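Local coordinates for peptidoglycan-binding domain 1 (Burkholderia, PDB 5NM7), which is a modular phage endolysin that probably binds bacterial peptidoglycan and cleaves its glycan strands through a lysozyme-like muramidase domain, at residues P113-E118 against A155-R160. Sequence-based numbering, arbitrary orientation.
Sequences PVILYE and AAEYAR
Glu-157 reaches from the first turn of helix 156-167 to the backbone of strand 115-117, where its OE1 accepts a nearly straight bond from Tyr-117 N (2.8 Å, 171°). That donor meets the anti side of the oxygen, while the syn lone pair takes Arg-160 NH1 in a longer salt bridge (3.3 Å) within the helix. Ala-152 N and Gly-153 N, just before the helix, hold OE2, so both oxygens of this buried carboxylate are satisfied, and the cation beside it would probably favour its charged form. The strand is an edge of the small antiparallel sheet in the N-acetylmuramidase region, its other side bonded to strand 176-178; like the sheet of lysozyme-like folds it is short amid many helices, and here the first turn of the helix runs obliquely alongside it, in broadly the same direction. Ile-115 turns CG1 between its backbone N and carbonyl carbon (chi1 56°), and CD1 sits over the centre of the Tyr-158 ring, 3.5 Å from the centroid, in a CH-pi contact. The same ring sends its hydroxyl to Pro-113 O at 2.6 Å, on a lone pair in the carbonyl plane. The Arg-160 chain bends at chi3, and one guanidinium face meets the Tyr-117 ring edge, Tyr-117 CD1 lying 3.6 Å from Arg-160 CZ and the planes 78° apart. Arg-160 NH1 bonds weakly to Tyr-117 O, a water links that oxygen to NH2, and NH2 also bonds Ala-142 O.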
loop_
_atom_site.group_PDB
_atom_site.type_symbol
_atom_site.label_atom_id
_atom_site.label_comp_id
_atom_site.label_asym_id
_atom_site.label_seq_id
_atom_site.Cartn_x
_atom_site.Cartn_y
_atom_site.Cartn_z
ATOM N N PRO A 113 -6.042 8.432 6.905
ATOM C CA PRO A 113 -5.278 7.244 6.479
ATOM C C PRO A 113 -5.869 5.913 6.955
ATOM O O PRO A 113 -6.487 5.820 8.021
ATOM C CB PRO A 113 -3.879 7.486 7.073
ATOM C CG PRO A 113 -3.978 8.669 7.959
ATOM C CD PRO A 113 -5.288 9.350 7.771
ATOM N N VAL A 114 -5.639 4.856 6.181
ATOM C CA VAL A 114 -6.007 3.508 6.575
ATOM C C VAL A 114 -5.132 3.099 7.761
ATOM O O VAL A 114 -3.930 3.357 7.749
ATOM C CB VAL A 114 -5.861 2.528 5.390
ATOM C CG1 VAL A 114 -6.180 1.116 5.835
ATOM C CG2 VAL A 114 -6.817 2.938 4.270
ATOM N N ILE A 115 -5.765 2.560 8.789
ATOM C CA ILE A 115 -5.077 2.175 10.030
ATOM C C ILE A 115 -5.521 0.838 10.512
ATOM O O ILE A 115 -6.597 0.345 10.165
ATOM C CB ILE A 115 -5.274 3.208 11.178
ATOM C CG1 ILE A 115 -6.757 3.445 11.450
ATOM C CG2 ILE A 115 -4.573 4.497 10.865
ATOM C CD1 ILE A 115 -7.016 4.037 12.795
ATOM N N LEU A 116 -4.684 0.233 11.360
ATOM C CA LEU A 116 -5.077 -0.905 12.158
ATOM C C LEU A 116 -4.430 -0.760 13.508
ATOM O O LEU A 116 -3.199 -0.645 13.619
ATOM C CB LEU A 116 -4.676 -2.244 11.523
ATOM C CG LEU A 116 -5.361 -3.483 12.104
ATOM C CD1 LEU A 116 -6.838 -3.497 11.715
ATOM C CD2 LEU A 116 -4.694 -4.753 11.587
ATOM N N TYR A 117 -5.263 -0.696 14.539
ATOM C CA TYR A 117 -4.788 -0.538 15.895
ATOM C C TYR A 117 -4.500 -1.914 16.524
ATOM O O TYR A 117 -5.282 -2.845 16.333
ATOM C CB TYR A 117 -5.835 0.249 16.689
ATOM C CG TYR A 117 -5.550 0.257 18.171
ATOM C CD1 TYR A 117 -6.192 -0.626 19.003
ATOM C CD2 TYR A 117 -4.596 1.116 18.711
ATOM C CE1 TYR A 117 -5.922 -0.670 20.350
ATOM C CE2 TYR A 117 -4.316 1.082 20.058
ATOM C CZ TYR A 117 -4.996 0.195 20.868
ATOM O OH TYR A 117 -4.734 0.126 22.225
ATOM N N GLU A 118 -3.350 -2.033 17.197
ATOM C CA GLU A 118 -2.814 -3.301 17.691
ATOM C C GLU A 118 -2.720 -3.255 19.218
ATOM O O GLU A 118 -1.764 -2.697 19.786
ATOM C CB GLU A 118 -1.425 -3.561 17.109
ATOM C CG GLU A 118 -1.367 -3.652 15.581
ATOM C CD GLU A 118 -1.905 -4.957 15.033
ATOM O OE1 GLU A 118 -2.370 -5.788 15.815
ATOM O OE2 GLU A 118 -1.850 -5.142 13.796
ATOM N N ALA A 155 -13.181 2.573 9.011
ATOM C CA ALA A 155 -13.325 3.783 9.822
ATOM C C ALA A 155 -13.500 3.459 11.312
ATOM O O ALA A 155 -13.097 4.253 12.162
ATOM C CB ALA A 155 -14.510 4.577 9.315
ATOM N N ALA A 156 -14.054 2.291 11.623
ATOM C CA ALA A 156 -14.273 1.878 13.012
ATOM C C ALA A 156 -12.945 1.719 13.771
ATOM O O ALA A 156 -12.925 1.827 14.981
ATOM C CB ALA A 156 -15.109 0.628 13.103
ATOM N N GLU A 157 -11.832 1.517 13.059
ATOM C CA GLU A 157 -10.537 1.550 13.726
ATOM C C GLU A 157 -10.246 2.860 14.406
ATOM O O GLU A 157 -9.584 2.853 15.422
ATOM C CB GLU A 157 -9.376 1.299 12.789
ATOM C CG GLU A 157 -9.233 -0.139 12.405
ATOM C CD GLU A 157 -9.071 -1.065 13.588
ATOM O OE1 GLU A 157 -8.045 -1.001 14.309
ATOM O OE2 GLU A 157 -9.971 -1.890 13.793
ATOM N N TYR A 158 -10.735 3.975 13.849
ATOM C CA TYR A 158 -10.499 5.282 14.469
ATOM C C TYR A 158 -11.194 5.422 15.811
ATOM O O TYR A 158 -10.695 6.148 16.671
ATOM C CB TYR A 158 -10.857 6.423 13.554
ATOM C CG TYR A 158 -9.719 6.720 12.624
ATOM C CD1 TYR A 158 -8.663 7.501 13.036
ATOM C CD2 TYR A 158 -9.659 6.133 11.370
ATOM C CE1 TYR A 158 -7.582 7.743 12.201
ATOM C CE2 TYR A 158 -8.605 6.392 10.495
ATOM C CZ TYR A 158 -7.546 7.156 10.922
ATOM O OH TYR A 158 -6.479 7.443 10.092
ATOM N N ALA A 159 -12.312 4.752 15.989
ATOM C CA ALA A 159 -12.981 4.708 17.310
ATOM C C ALA A 159 -12.092 4.002 18.334
ATOM O O ALA A 159 -11.928 4.478 19.464
ATOM C CB ALA A 159 -14.358 4.053 17.218
ATOM N N ARG A 160 -11.502 2.870 17.937
ATOM C CA ARG A 160 -10.575 2.161 18.806
ATOM C C ARG A 160 -9.339 3.031 19.116
ATOM O O ARG A 160 -8.898 3.109 20.276
ATOM C CB ARG A 160 -10.148 0.848 18.161
ATOM C CG ARG A 160 -11.284 -0.147 17.995
ATOM C CD ARG A 160 -10.773 -1.438 17.362
ATOM N NE ARG A 160 -10.037 -2.182 18.345
ATOM C CZ ARG A 160 -8.932 -2.867 18.161
ATOM N NH1 ARG A 160 -8.270 -2.875 16.956
ATOM N NH2 ARG A 160 -8.466 -3.521 19.236
HETATM O O HOH W 1 -6.085 -4.569 18.310
#